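Local atomic coordinates of taurocyamine kinase (Schistosoma mansoni, PDB entry 4WOD), a protein that reversibly transfers the phosphate of ATP to the guanidino compound taurocyamine, as a duplicated member of the ATP:guanido phosphotransferase (phosphagen kinase) family. Residues 157-161 against 241-246; 433-437 against 624-630; 482-488 against 638-644. The protein carries 4 engineered substitutions. All coordinates share one frame; numbering follows the deposited sequence.

Contact 1: 157-161 against 241-246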
ATOM      1  N   SER A 157     -19.345   7.002 -40.606  1.00 33.73           N
ATOM      2  CA  SER A 157     -20.054   6.043 -41.459  1.00 39.20           C
ATOM      3  C   SER A 157     -20.464   4.770 -40.729  1.00 36.32           C
ATOM      4  O   SER A 157     -20.350   4.673 -39.512  1.00 34.44           O
ATOM      5  CB  SER A 157     -19.206   5.666 -42.687  1.00 43.22           C
ATOM      6  OG  SER A 157     -19.130   6.731 -43.626  1.00 50.03           O
ATOM      7  N   GLY A 158     -20.939   3.810 -41.522  1.00 35.37           N
ATOM      8  CA  GLY A 158     -21.422   2.507 -41.096  1.00 30.64           C
ATOM      9  C   GLY A 158     -21.567   2.168 -39.629  1.00 29.89           C
ATOM     10  O   GLY A 158     -22.579   2.481 -39.015  1.00 32.21           O
ATOM     11  N   GLU A 159     -20.549   1.513 -39.077  1.00 30.34           N
ATOM     12  CA  GLU A 159     -20.563   1.019 -37.694  1.00 32.14           C
ATOM     13  C   GLU A 159     -20.981   2.072 -36.674  1.00 30.03           C
ATOM     14  O   GLU A 159     -21.646   1.771 -35.680  1.00 30.84           O
ATOM     15  CB  GLU A 159     -19.179   0.483 -37.318  1.00 30.76           C
ATOM     16  CG  GLU A 159     -19.100  -0.092 -35.913  1.00 31.53           C
ATOM     17  CD  GLU A 159     -17.746  -0.683 -35.614  1.00 38.87           C
ATOM     18  OE1 GLU A 159     -16.772  -0.293 -36.292  1.00 34.41           O
ATOM     19  OE2 GLU A 159     -17.657  -1.543 -34.710  1.00 41.60           O
ATOM     20  N   TYR A 160     -20.608   3.314 -36.936  1.00 27.97           N
ATOM     21  CA  TYR A 160     -20.820   4.368 -35.962  1.00 28.17           C
ATOM     22  C   TYR A 160     -22.164   5.057 -36.115  1.00 27.76           C
ATOM     23  O   TYR A 160     -22.486   5.951 -35.335  1.00 27.15           O
ATOM     24  CB  TYR A 160     -19.669   5.369 -36.048  1.00 26.79           C
ATOM     25  CG  TYR A 160     -18.352   4.656 -35.860  1.00 25.67           C
ATOM     26  CD1 TYR A 160     -17.925   4.270 -34.598  1.00 21.81           C
ATOM     27  CD2 TYR A 160     -17.571   4.317 -36.945  1.00 27.64           C
ATOM     28  CE1 TYR A 160     -16.731   3.598 -34.425  1.00 22.06           C
ATOM     29  CE2 TYR A 160     -16.388   3.643 -36.787  1.00 29.61           C
ATOM     30  CZ  TYR A 160     -15.973   3.283 -35.525  1.00 23.56           C
ATOM     31  OH  TYR A 160     -14.788   2.613 -35.387  1.00 25.47           O
ATOM     32  N   GLU A 161     -22.967   4.619 -37.081  1.00 29.14           N
ATOM     33  CA  GLU A 161     -24.267   5.245 -37.297  1.00 30.23           C
ATOM     34  C   GLU A 161     -25.123   5.118 -36.054  1.00 28.51           C
ATOM     35  O   GLU A 161     -25.173   4.061 -35.425  1.00 29.99           O
ATOM     36  CB  GLU A 161     -24.991   4.638 -38.502  1.00 37.20           C
ATOM     37  CG  GLU A 161     -26.329   5.306 -38.780  1.00 43.18           C
ATOM     38  CD  GLU A 161     -26.485   5.748 -40.224  1.00 54.49           C
ATOM     39  OE1 GLU A 161     -27.081   4.986 -41.017  1.00 64.65           O
ATOM     40  OE2 GLU A 161     -26.017   6.856 -40.567  1.00 56.93           O
ATOM     41  N   LYS A 241      -9.922  -1.290 -31.459  1.00 17.03           N
ATOM     42  CA  LYS A 241      -9.997  -0.962 -32.876  1.00 19.64           C
ATOM     43  C   LYS A 241     -11.175  -0.052 -33.170  1.00 19.16           C
ATOM     44  O   LYS A 241     -11.039   0.901 -33.935  1.00 20.81           O
ATOM     45  CB  LYS A 241     -10.109  -2.227 -33.729  1.00 22.28           C
ATOM     46  CG  LYS A 241      -8.780  -2.879 -34.031  1.00 26.67           C
ATOM     47  CD  LYS A 241      -8.944  -4.115 -34.922  1.00 28.05           C
ATOM     48  CE  LYS A 241      -7.665  -4.959 -34.889  1.00 36.58           C
ATOM     49  NZ  LYS A 241      -7.588  -6.018 -35.959  1.00 37.17           N
ATOM     50  N   ARG A 242     -12.327  -0.354 -32.577  1.00 18.81           N
ATOM     51  CA  ARG A 242     -13.534   0.443 -32.800  1.00 20.39           C
ATOM     52  C   ARG A 242     -13.304   1.880 -32.344  1.00 20.09           C
ATOM     53  O   ARG A 242     -13.664   2.828 -33.037  1.00 18.24           O
ATOM     54  CB  ARG A 242     -14.735  -0.153 -32.062  1.00 19.02           C
ATOM     55  CG  ARG A 242     -16.044   0.571 -32.290  1.00 18.01           C
ATOM     56  CD  ARG A 242     -17.118  -0.040 -31.406  1.00 23.02           C
ATOM     57  NE  ARG A 242     -16.941  -1.476 -31.432  1.00 32.15           N
ATOM     58  CZ  ARG A 242     -16.964  -2.272 -30.373  1.00 24.02           C
ATOM     59  NH1 ARG A 242     -17.211  -1.796 -29.168  1.00 20.34           N
ATOM     60  NH2 ARG A 242     -16.757  -3.567 -30.541  1.00 22.89           N
ATOM     61  N   LEU A 243     -12.680   2.023 -31.178  1.00 18.49           N
ATOM     62  CA  LEU A 243     -12.328   3.340 -30.668  1.00 20.38           C
ATOM     63  C   LEU A 243     -11.342   4.066 -31.569  1.00 19.07           C
ATOM     64  O   LEU A 243     -11.543   5.236 -31.888  1.00 20.29           O
ATOM     65  CB  LEU A 243     -11.734   3.247 -29.273  1.00 18.02           C
ATOM     66  CG  LEU A 243     -11.375   4.612 -28.677  1.00 18.19           C
ATOM     67  CD1 LEU A 243     -12.617   5.455 -28.449  1.00 15.39           C
ATOM     68  CD2 LEU A 243     -10.617   4.428 -27.360  1.00 14.18           C
ATOM     69  N   ALA A 244     -10.269   3.374 -31.960  1.00 20.16           N
ATOM     70  CA  ALA A 244      -9.198   3.990 -32.736  1.00 21.44           C
ATOM     71  C   ALA A 244      -9.731   4.484 -34.077  1.00 21.60           C
ATOM     72  O   ALA A 244      -9.421   5.599 -34.503  1.00 18.89           O
ATOM     73  CB  ALA A 244      -8.063   3.014 -32.954  1.00 18.83           C
ATOM     74  N   ASP A 245     -10.524   3.649 -34.745  1.00 22.27           N
ATOM     75  CA  ASP A 245     -11.079   4.019 -36.057  1.00 24.30           C
ATOM     76  C   ASP A 245     -11.878   5.318 -35.989  1.00 21.05           C
ATOM     77  O   ASP A 245     -11.700   6.198 -36.830  1.00 24.10           O
ATOM     78  CB  ASP A 245     -11.975   2.918 -36.624  1.00 22.06           C
ATOM     79  CG  ASP A 245     -11.191   1.773 -37.235  1.00 35.62           C
ATOM     80  OD1 ASP A 245      -9.974   1.939 -37.471  1.00 35.54           O
ATOM     81  OD2 ASP A 245     -11.804   0.711 -37.500  1.00 41.64           O
ATOM     82  N   ALA A 246     -12.726   5.437 -34.972  1.00 17.37           N
ATOM     83  CA  ALA A 246     -13.617   6.584 -34.838  1.00 21.30           C
ATOM     84  C   ALA A 246     -12.862   7.888 -34.624  1.00 20.98           C
ATOM     85  O   ALA A 246     -13.187   8.909 -35.248  1.00 19.64           O
ATOM     86  CB  ALA A 246     -14.603   6.367 -33.698  1.00 17.95           C
TER
HETATM   87  O   HOH W   1     -14.499   0.670 -37.258  1.00 31.17           O

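Contact 2: 433-437 against 624-630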
ATOM      1  N   TYR A 433       7.385 -25.644  12.263  1.00 14.09           N
ATOM      2  CA  TYR A 433       8.737 -26.042  12.621  1.00 15.96           C
ATOM      3  C   TYR A 433       8.948 -27.560  12.681  1.00 12.45           C
ATOM      4  O   TYR A 433      10.060 -28.020  12.906  1.00 19.08           O
ATOM      5  CB  TYR A 433       9.138 -25.419  13.962  1.00 11.21           C
ATOM      6  CG  TYR A 433       9.312 -23.918  13.861  1.00 11.71           C
ATOM      7  CD1 TYR A 433      10.509 -23.365  13.404  1.00 13.72           C
ATOM      8  CD2 TYR A 433       8.275 -23.057  14.193  1.00 16.34           C
ATOM      9  CE1 TYR A 433      10.685 -21.981  13.317  1.00 16.28           C
ATOM     10  CE2 TYR A 433       8.430 -21.665  14.083  1.00 13.87           C
ATOM     11  CZ  TYR A 433       9.633 -21.138  13.653  1.00 16.26           C
ATOM     12  OH  TYR A 433       9.784 -19.752  13.554  1.00 15.26           O
ATOM     13  N   SER A 434       7.900 -28.333  12.500  1.00 17.04           N
ATOM     14  CA  SER A 434       8.104 -29.759  12.299  1.00 17.08           C
ATOM     15  C   SER A 434       7.689 -30.137  10.874  1.00 16.68           C
ATOM     16  O   SER A 434       8.411 -30.869  10.208  1.00 19.24           O
ATOM     17  CB  SER A 434       7.344 -30.583  13.349  1.00 20.23           C
ATOM     18  OG  SER A 434       5.944 -30.480  13.171  1.00 29.35           O
ATOM     19  N   THR A 435       6.537 -29.648  10.411  1.00 16.55           N
ATOM     20  CA  THR A 435       6.052 -29.969   9.058  1.00 18.40           C
ATOM     21  C   THR A 435       7.063 -29.585   7.965  1.00 18.97           C
ATOM     22  O   THR A 435       7.250 -30.319   6.968  1.00 16.82           O
ATOM     23  CB  THR A 435       4.715 -29.270   8.769  1.00 16.82           C
ATOM     24  OG1 THR A 435       3.779 -29.584   9.806  1.00 23.74           O
ATOM     25  CG2 THR A 435       4.144 -29.696   7.402  1.00 20.50           C
ATOM     26  N   PHE A 436       7.731 -28.448   8.157  1.00 15.90           N
ATOM     27  CA  PHE A 436       8.729 -27.982   7.181  1.00 19.93           C
ATOM     28  C   PHE A 436      10.151 -27.970   7.741  1.00 15.94           C
ATOM     29  O   PHE A 436      10.939 -27.074   7.415  1.00 16.26           O
ATOM     30  CB  PHE A 436       8.371 -26.580   6.679  1.00 13.02           C
ATOM     31  CG  PHE A 436       6.997 -26.486   6.079  1.00 15.52           C
ATOM     32  CD1 PHE A 436       6.699 -27.145   4.910  1.00 18.69           C
ATOM     33  CD2 PHE A 436       5.995 -25.758   6.702  1.00 16.91           C
ATOM     34  CE1 PHE A 436       5.434 -27.074   4.357  1.00 18.85           C
ATOM     35  CE2 PHE A 436       4.742 -25.670   6.153  1.00 16.22           C
ATOM     36  CZ  PHE A 436       4.453 -26.333   4.982  1.00 20.75           C
ATOM     37  N   ILE A 437      10.462 -28.950   8.584  1.00 14.91           N
ATOM     38  CA  ILE A 437      11.748 -29.011   9.275  1.00 18.79           C
ATOM     39  C   ILE A 437      12.939 -29.003   8.292  1.00 18.51           C
ATOM     40  O   ILE A 437      13.983 -28.422   8.588  1.00 15.39           O
ATOM     41  CB  ILE A 437      11.816 -30.262  10.205  1.00 17.15           C
ATOM     42  CG1 ILE A 437      13.090 -30.258  11.053  1.00 21.06           C
ATOM     43  CG2 ILE A 437      11.717 -31.571   9.402  1.00 18.54           C
ATOM     44  CD1 ILE A 437      12.980 -31.164  12.309  1.00 18.19           C
ATOM     45  N   LYS A 624      13.303 -28.885  20.403  1.00 20.71           N
ATOM     46  CA  LYS A 624      14.358 -28.469  19.483  1.00 18.53           C
ATOM     47  C   LYS A 624      14.765 -26.992  19.688  1.00 24.77           C
ATOM     48  O   LYS A 624      15.947 -26.686  19.893  1.00 27.75           O
ATOM     49  CB  LYS A 624      13.907 -28.667  18.021  1.00 22.48           C
ATOM     50  CG  LYS A 624      13.393 -30.080  17.666  1.00 24.56           C
ATOM     51  CD  LYS A 624      13.096 -30.245  16.156  1.00 21.65           C
ATOM     52  CE  LYS A 624      11.813 -29.546  15.722  1.00 26.91           C
ATOM     53  NZ  LYS A 624      10.545 -30.197  16.184  1.00 27.70           N
ATOM     54  N   TYR A 625      13.789 -26.083  19.646  1.00 20.81           N
ATOM     55  CA  TYR A 625      14.105 -24.649  19.509  1.00 18.05           C
ATOM     56  C   TYR A 625      13.746 -23.747  20.698  1.00 21.17           C
ATOM     57  O   TYR A 625      13.929 -22.534  20.607  1.00 18.97           O
ATOM     58  CB  TYR A 625      13.417 -24.086  18.253  1.00 18.04           C
ATOM     59  CG  TYR A 625      13.683 -24.900  17.006  1.00 20.37           C
ATOM     60  CD1 TYR A 625      14.987 -25.202  16.617  1.00 17.64           C
ATOM     61  CD2 TYR A 625      12.631 -25.394  16.237  1.00 17.44           C
ATOM     62  CE1 TYR A 625      15.238 -25.962  15.483  1.00 16.15           C
ATOM     63  CE2 TYR A 625      12.870 -26.147  15.103  1.00 16.50           C
ATOM     64  CZ  TYR A 625      14.169 -26.436  14.735  1.00 17.36           C
ATOM     65  OH  TYR A 625      14.395 -27.193  13.606  1.00 18.83           O
ATOM     66  N   GLY A 626      13.227 -24.292  21.795  1.00 21.09           N
ATOM     67  CA  GLY A 626      12.835 -23.414  22.902  1.00 18.88           C
ATOM     68  C   GLY A 626      11.519 -22.708  22.600  1.00 16.59           C
ATOM     69  O   GLY A 626      10.636 -23.311  21.996  1.00 13.90           O
ATOM     70  N   TYR A 627      11.365 -21.442  23.006  1.00 17.69           N
ATOM     71  CA  TYR A 627      10.112 -20.751  22.724  1.00 15.96           C
ATOM     72  C   TYR A 627       9.941 -20.541  21.218  1.00 16.27           C
ATOM     73  O   TYR A 627      10.867 -20.140  20.502  1.00 18.40           O
ATOM     74  CB  TYR A 627       9.997 -19.421  23.505  1.00 13.32           C
ATOM     75  CG  TYR A 627       9.692 -19.695  24.971  1.00 14.05           C
ATOM     76  CD1 TYR A 627       8.449 -20.176  25.353  1.00 14.60           C
ATOM     77  CD2 TYR A 627      10.665 -19.537  25.947  1.00 16.91           C
ATOM     78  CE1 TYR A 627       8.165 -20.459  26.679  1.00 16.68           C
ATOM     79  CE2 TYR A 627      10.404 -19.822  27.278  1.00 17.56           C
ATOM     80  CZ  TYR A 627       9.152 -20.284  27.636  1.00 18.26           C
ATOM     81  OH  TYR A 627       8.885 -20.578  28.952  1.00 22.28           O
ATOM     82  N   ILE A 628       8.754 -20.885  20.746  1.00 12.39           N
ATOM     83  CA  ILE A 628       8.408 -20.750  19.332  1.00 14.37           C
ATOM     84  C   ILE A 628       7.863 -19.362  19.040  1.00 16.09           C
ATOM     85  O   ILE A 628       7.060 -18.829  19.812  1.00 14.87           O
ATOM     86  CB  ILE A 628       7.376 -21.819  18.927  1.00 15.80           C
ATOM     87  CG1 ILE A 628       8.034 -23.195  19.009  1.00 19.77           C
ATOM     88  CG2 ILE A 628       6.799 -21.538  17.514  1.00 16.54           C
ATOM     89  CD1 ILE A 628       7.038 -24.304  19.183  1.00 28.64           C
ATOM     90  N   THR A 629       8.332 -18.774  17.944  1.00 15.71           N
ATOM     91  CA  THR A 629       7.926 -17.447  17.509  1.00 16.73           C
ATOM     92  C   THR A 629       7.684 -17.472  16.000  1.00 21.36           C
ATOM     93  O   THR A 629       8.124 -18.389  15.288  1.00 18.43           O
ATOM     94  CB  THR A 629       8.991 -16.355  17.852  1.00 20.44           C
ATOM     95  OG1 THR A 629      10.228 -16.642  17.190  1.00 16.62           O
ATOM     96  CG2 THR A 629       9.256 -16.300  19.360  1.00 19.98           C
ATOM     97  N   CYS A 630       6.974 -16.463  15.521  1.00 19.30           N
ATOM     98  CA  CYS A 630       6.699 -16.331  14.100  1.00 20.26           C
ATOM     99  C   CYS A 630       7.977 -16.304  13.247  1.00 16.95           C
ATOM    100  O   CYS A 630       8.112 -17.089  12.308  1.00 18.51           O
ATOM    101  CB  CYS A 630       5.861 -15.078  13.866  1.00 19.07           C
ATOM    102  SG  CYS A 630       5.495 -14.741  12.164  1.00 21.95           S
TER
HETATM  103  O   HOH W   2      12.191 -26.475  11.774  1.00 21.26           O

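Contact 3: 482-488 against 638-644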
ATOM      1  N   SER A 482      18.606   4.530  29.203  1.00 30.31           N
ATOM      2  CA  SER A 482      17.510   3.655  29.612  1.00 26.75           C
ATOM      3  C   SER A 482      17.806   2.190  29.316  1.00 25.97           C
ATOM      4  O   SER A 482      18.640   1.866  28.474  1.00 23.55           O
ATOM      5  CB  SER A 482      16.205   4.063  28.923  1.00 22.19           C
ATOM      6  OG  SER A 482      16.321   3.936  27.516  1.00 25.02           O
ATOM      7  N   THR A 483      17.092   1.318  30.013  1.00 24.32           N
ATOM      8  CA  THR A 483      17.281  -0.124  29.901  1.00 22.72           C
ATOM      9  C   THR A 483      15.939  -0.788  29.581  1.00 21.47           C
ATOM     10  O   THR A 483      14.888  -0.303  29.986  1.00 23.34           O
ATOM     11  CB  THR A 483      17.882  -0.697  31.205  1.00 26.91           C
ATOM     12  OG1 THR A 483      19.072   0.032  31.525  1.00 24.81           O
ATOM     13  CG2 THR A 483      18.223  -2.192  31.074  1.00 23.95           C
ATOM     14  N   ARG A 484      15.998  -1.907  28.862  1.00 22.48           N
ATOM     15  CA  ARG A 484      14.830  -2.571  28.335  1.00 16.28           C
ATOM     16  C   ARG A 484      15.178  -4.051  28.167  1.00 16.13           C
ATOM     17  O   ARG A 484      16.289  -4.387  27.741  1.00 17.95           O
ATOM     18  CB  ARG A 484      14.428  -1.924  26.994  1.00 18.47           C
ATOM     19  CG  ARG A 484      13.126  -2.414  26.303  1.00 18.94           C
ATOM     20  CD  ARG A 484      13.066  -1.797  24.883  1.00 17.89           C
ATOM     21  NE  ARG A 484      11.846  -2.062  24.105  1.00 20.59           N
ATOM     22  CZ  ARG A 484      11.721  -3.033  23.196  1.00 25.88           C
ATOM     23  NH1 ARG A 484      12.720  -3.866  22.971  1.00 23.30           N
ATOM     24  NH2 ARG A 484      10.586  -3.183  22.513  1.00 26.27           N
ATOM     25  N   VAL A 485      14.262  -4.931  28.551  1.00 17.04           N
ATOM     26  CA  VAL A 485      14.356  -6.338  28.142  1.00 16.90           C
ATOM     27  C   VAL A 485      12.989  -6.756  27.641  1.00 14.41           C
ATOM     28  O   VAL A 485      11.987  -6.456  28.258  1.00 16.46           O
ATOM     29  CB  VAL A 485      14.806  -7.299  29.275  1.00 14.91           C
ATOM     30  CG1 VAL A 485      15.074  -8.710  28.696  1.00 14.82           C
ATOM     31  CG2 VAL A 485      16.038  -6.777  29.966  1.00 17.71           C
ATOM     32  N   ARG A 486      12.943  -7.450  26.512  1.00 17.62           N
ATOM     33  CA  ARG A 486      11.675  -7.972  26.045  1.00 16.02           C
ATOM     34  C   ARG A 486      11.791  -9.438  25.639  1.00 19.31           C
ATOM     35  O   ARG A 486      12.903  -9.943  25.404  1.00 18.26           O
ATOM     36  CB  ARG A 486      11.141  -7.146  24.870  1.00 17.45           C
ATOM     37  CG  ARG A 486      11.955  -7.192  23.600  1.00 18.63           C
ATOM     38  CD  ARG A 486      11.589  -8.380  22.675  1.00 20.96           C
ATOM     39  NE  ARG A 486      12.278  -8.292  21.383  1.00 19.61           N
ATOM     40  CZ  ARG A 486      12.719  -9.327  20.673  1.00 23.06           C
ATOM     41  NH1 ARG A 486      12.575 -10.568  21.116  1.00 23.09           N
ATOM     42  NH2 ARG A 486      13.316  -9.111  19.507  1.00 25.37           N
ATOM     43  N   VAL A 487      10.639 -10.096  25.535  1.00 14.76           N
ATOM     44  CA  VAL A 487      10.572 -11.423  24.912  1.00 16.43           C
ATOM     45  C   VAL A 487       9.388 -11.523  23.966  1.00 19.17           C
ATOM     46  O   VAL A 487       8.395 -10.804  24.126  1.00 19.24           O
ATOM     47  CB  VAL A 487      10.457 -12.568  25.952  1.00 14.52           C
ATOM     48  CG1 VAL A 487      11.743 -12.692  26.794  1.00 15.80           C
ATOM     49  CG2 VAL A 487       9.221 -12.377  26.821  1.00 21.86           C
ATOM     50  N   GLY A 488       9.493 -12.417  22.979  1.00 14.94           N
ATOM     51  CA  GLY A 488       8.338 -12.818  22.203  1.00 14.38           C
ATOM     52  C   GLY A 488       7.686 -14.059  22.796  1.00 16.41           C
ATOM     53  O   GLY A 488       8.377 -14.867  23.400  1.00 16.02           O
ATOM     54  N   SER A 638      13.954 -16.022  22.895  1.00 14.40           N
ATOM     55  CA  SER A 638      13.221 -14.931  22.275  1.00 20.08           C
ATOM     56  C   SER A 638      13.466 -13.622  23.007  1.00 17.11           C
ATOM     57  O   SER A 638      12.586 -12.782  23.056  1.00 20.87           O
ATOM     58  CB  SER A 638      11.723 -15.223  22.247  1.00 19.27           C
ATOM     59  OG  SER A 638      11.076 -14.315  21.373  1.00 25.95           O
ATOM     60  N   MET A 639      14.649 -13.482  23.590  1.00 16.47           N
ATOM     61  CA  MET A 639      14.933 -12.409  24.538  1.00 15.93           C
ATOM     62  C   MET A 639      15.911 -11.418  23.984  1.00 16.60           C
ATOM     63  O   MET A 639      16.987 -11.783  23.513  1.00 22.51           O
ATOM     64  CB  MET A 639      15.490 -12.961  25.848  1.00 17.97           C
ATOM     65  CG  MET A 639      15.807 -11.876  26.874  1.00 21.86           C
ATOM     66  SD  MET A 639      16.200 -12.535  28.511  1.00 24.02           S
ATOM     67  CE  MET A 639      14.525 -12.839  29.132  1.00 19.34           C
ATOM     68  N   ARG A 640      15.534 -10.153  24.067  1.00 21.13           N
ATOM     69  CA  ARG A 640      16.404  -9.071  23.688  1.00 19.98           C
ATOM     70  C   ARG A 640      16.488  -8.073  24.834  1.00 16.96           C
ATOM     71  O   ARG A 640      15.498  -7.416  25.168  1.00 18.78           O
ATOM     72  CB  ARG A 640      15.901  -8.399  22.401  1.00 20.89           C
ATOM     73  CG  ARG A 640      16.787  -7.264  21.885  1.00 23.49           C
ATOM     74  CD  ARG A 640      16.122  -6.615  20.659  1.00 23.12           C
ATOM     75  NE  ARG A 640      16.896  -5.534  20.058  1.00 30.09           N
ATOM     76  CZ  ARG A 640      16.938  -4.284  20.517  1.00 33.57           C
ATOM     77  NH1 ARG A 640      16.268  -3.945  21.611  1.00 34.56           N
ATOM     78  NH2 ARG A 640      17.659  -3.367  19.884  1.00 33.30           N
ATOM     79  N   ALA A 641      17.661  -8.014  25.459  1.00 20.72           N
ATOM     80  CA  ALA A 641      17.957  -7.004  26.468  1.00 20.50           C
ATOM     81  C   ALA A 641      18.795  -5.907  25.839  1.00 21.67           C
ATOM     82  O   ALA A 641      19.725  -6.176  25.076  1.00 24.11           O
ATOM     83  CB  ALA A 641      18.687  -7.605  27.640  1.00 21.39           C
ATOM     84  N   SER A 642      18.504  -4.668  26.188  1.00 21.92           N
ATOM     85  CA  SER A 642      19.152  -3.578  25.503  1.00 19.35           C
ATOM     86  C   SER A 642      19.307  -2.367  26.391  1.00 22.81           C
ATOM     87  O   SER A 642      18.632  -2.242  27.416  1.00 22.35           O
ATOM     88  CB  SER A 642      18.367  -3.211  24.239  1.00 21.25           C
ATOM     89  OG  SER A 642      17.111  -2.654  24.569  1.00 22.17           O
ATOM     90  N   VAL A 643      20.220  -1.486  25.997  1.00 23.94           N
ATOM     91  CA  VAL A 643      20.386  -0.193  26.652  1.00 24.60           C
ATOM     92  C   VAL A 643      20.507   0.904  25.619  1.00 25.09           C
ATOM     93  O   VAL A 643      20.992   0.682  24.512  1.00 28.85           O
ATOM     94  CB  VAL A 643      21.646  -0.139  27.565  1.00 24.77           C
ATOM     95  CG1 VAL A 643      21.479  -1.040  28.772  1.00 25.95           C
ATOM     96  CG2 VAL A 643      22.916  -0.478  26.775  1.00 24.51           C
ATOM     97  N   LEU A 644      20.061   2.095  25.990  1.00 28.09           N
ATOM     98  CA  LEU A 644      20.381   3.281  25.224  1.00 32.85           C
ATOM     99  C   LEU A 644      21.677   3.859  25.807  1.00 33.93           C
ATOM    100  O   LEU A 644      21.679   4.417  26.907  1.00 33.12           O
ATOM    101  CB  LEU A 644      19.232   4.285  25.277  1.00 33.62           C
ATOM    102  CG  LEU A 644      19.234   5.341  24.180  1.00 39.58           C
ATOM    103  CD1 LEU A 644      19.600   4.706  22.846  1.00 34.53           C
ATOM    104  CD2 LEU A 644      17.872   5.984  24.109  1.00 38.69           C
TER
HETATM  105  O   HOH W   3      15.335  -4.843  24.412  1.00 21.94           O

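Contact 1: 157-161 against 241-246
The 3-10 turn at 159-160 comes up to one side of helix 236-251, Y160 CA lying 7.6 Å from A246 CA and E159 CA 8.6 Å from R242 CA. In the phosphagen kinase catalytic fold this ties the loop that leads into edge strand 162-166 to a helix packed on the same eight-stranded antiparallel sheet. Y160 carries the contact. With CG beside its own backbone N (chi1 -56°) the ring points its hydroxyl end at the helix, and A246 CB sits over one face in a CH-pi contact, 4.0 Å from the ring centroid. F215 meets the ring edge-to-face. At the far end Y160 OH donates to R242 O at 2.6 Å, in the carbonyl plane on a lone pair; that carbonyl also receives a weak helical bond from A246 N. The extended E159 side chain crosses R242 at about a right angle, and its OE2 makes a weak salt bridge to R242 NE, 3.4 Å, at the guanidinium edge. R242 NH2 and NH1 are bound more firmly to Q231 and to the carbonyl of N214. One water joins both carboxylates and the phenol, hydrogen-bonded at 2.7 Å to each of E159 OE1, Y160 OH and D245 OD2.

Contact 2: 433-437 against 624-630
The rings of Y433 and Y625 meet obliquely, planes 61° apart and centroids 5.8 Å from each other. K624 CB lies over the centre of one face of Y625, while Y433 CB comes in at the edge of that ring, 4.0 Å from Y625 CE2. Around Y433, I628 CG2 approaches obliquely to 3.8 Å from Y433 CE2, and the carbonyl of T629 stands at the ring edge. Y433 is turned with CG beside its backbone N (chi1 -69°), which sends the phenol past I628 to the backbone beyond. There Y433 OH donates to T629 O at 2.8 Å, with the donor tilted 20° from the carbonyl plane. On the side of the Y433 backbone, a water donates to both Y433 O and Y625 OH, and the Y625 hydroxyl is also bonded to D441. The K624 chain, bent at its last two torsions, folds back so that K624 CE lies 3.7 Å from Y433 O and 4.0 Å from I437 CD1. The contact joins the N-terminal helical part of the second kinase unit to its catalytic part. Helix 437-448 supplies L440 and I444 against Y433, and I444 also touches Y625; strand 626-627 pairs with 621-622, and the chain then runs on to C631, the predicted active-site cysteine.

Contact 3: 482-488 against 638-644
V485 and M639 pack against each other on the tightly packed face of this antiparallel strand pair, V485 CG1 lying 3.7 Å from M639 CG. On the same face V485 CG2 meets A641 CB at 3.6 Å, and the bend at the end of M639 (chi3 -81°) carries M639 CE to V487 CG1. Helices 599-614 and 695-715 cover these residues. The other face is polar and looser, partly exposed at R484, R486 and R640, and holds an ordered water. R484 NH1 and R640 NH1 are 3.8 Å apart, like charges with guanidinium planes 75° from each other. The water accepts from R484 NH1, more weakly from R640 NH1, and donates to R640 O. D684 holds R640 by a salt bridge. R486 folds back at chi2 (87°), laying one face of its guanidinium over R640 CB, with its end bonded to N634. Within the sheet, reciprocal backbone bonds join R484 to S642 and R486 to R640; at the end, G488 N donates to both O and OG of S638. Such central strands, with arginines gathered on one side, are characteristic of the phosphagen kinase catalytic sheet; both carry predicted ATP-binding residues, and with R589 and R669 form a cluster consistent with a nucleotide-phosphate pocket.

Overall arrangement
Contact 1 belongs to the first kinase unit, contacts 2 and 3 to the second, on the opposite side of the chain's centre; the centre of contact 1 lies about 64 Å from that of contact 2 and about 70 Å from that of contact 3. Along the chain contact 1 closes first, after which the segments of contacts 2 and 3 alternate: 433-437, 482-488, 624-630, 638-644. These two have centres about 22 Å apart and touch where T629 CG2 packs on S638 OG. Each unit has its own eight-stranded antiparallel sheet of the same strand order. Contact 1 joins the loop before one sheet's edge strand to a helix, contact 3 forms the middle of the other, and contact 2 connects that second catalytic part to its helical N-terminal part.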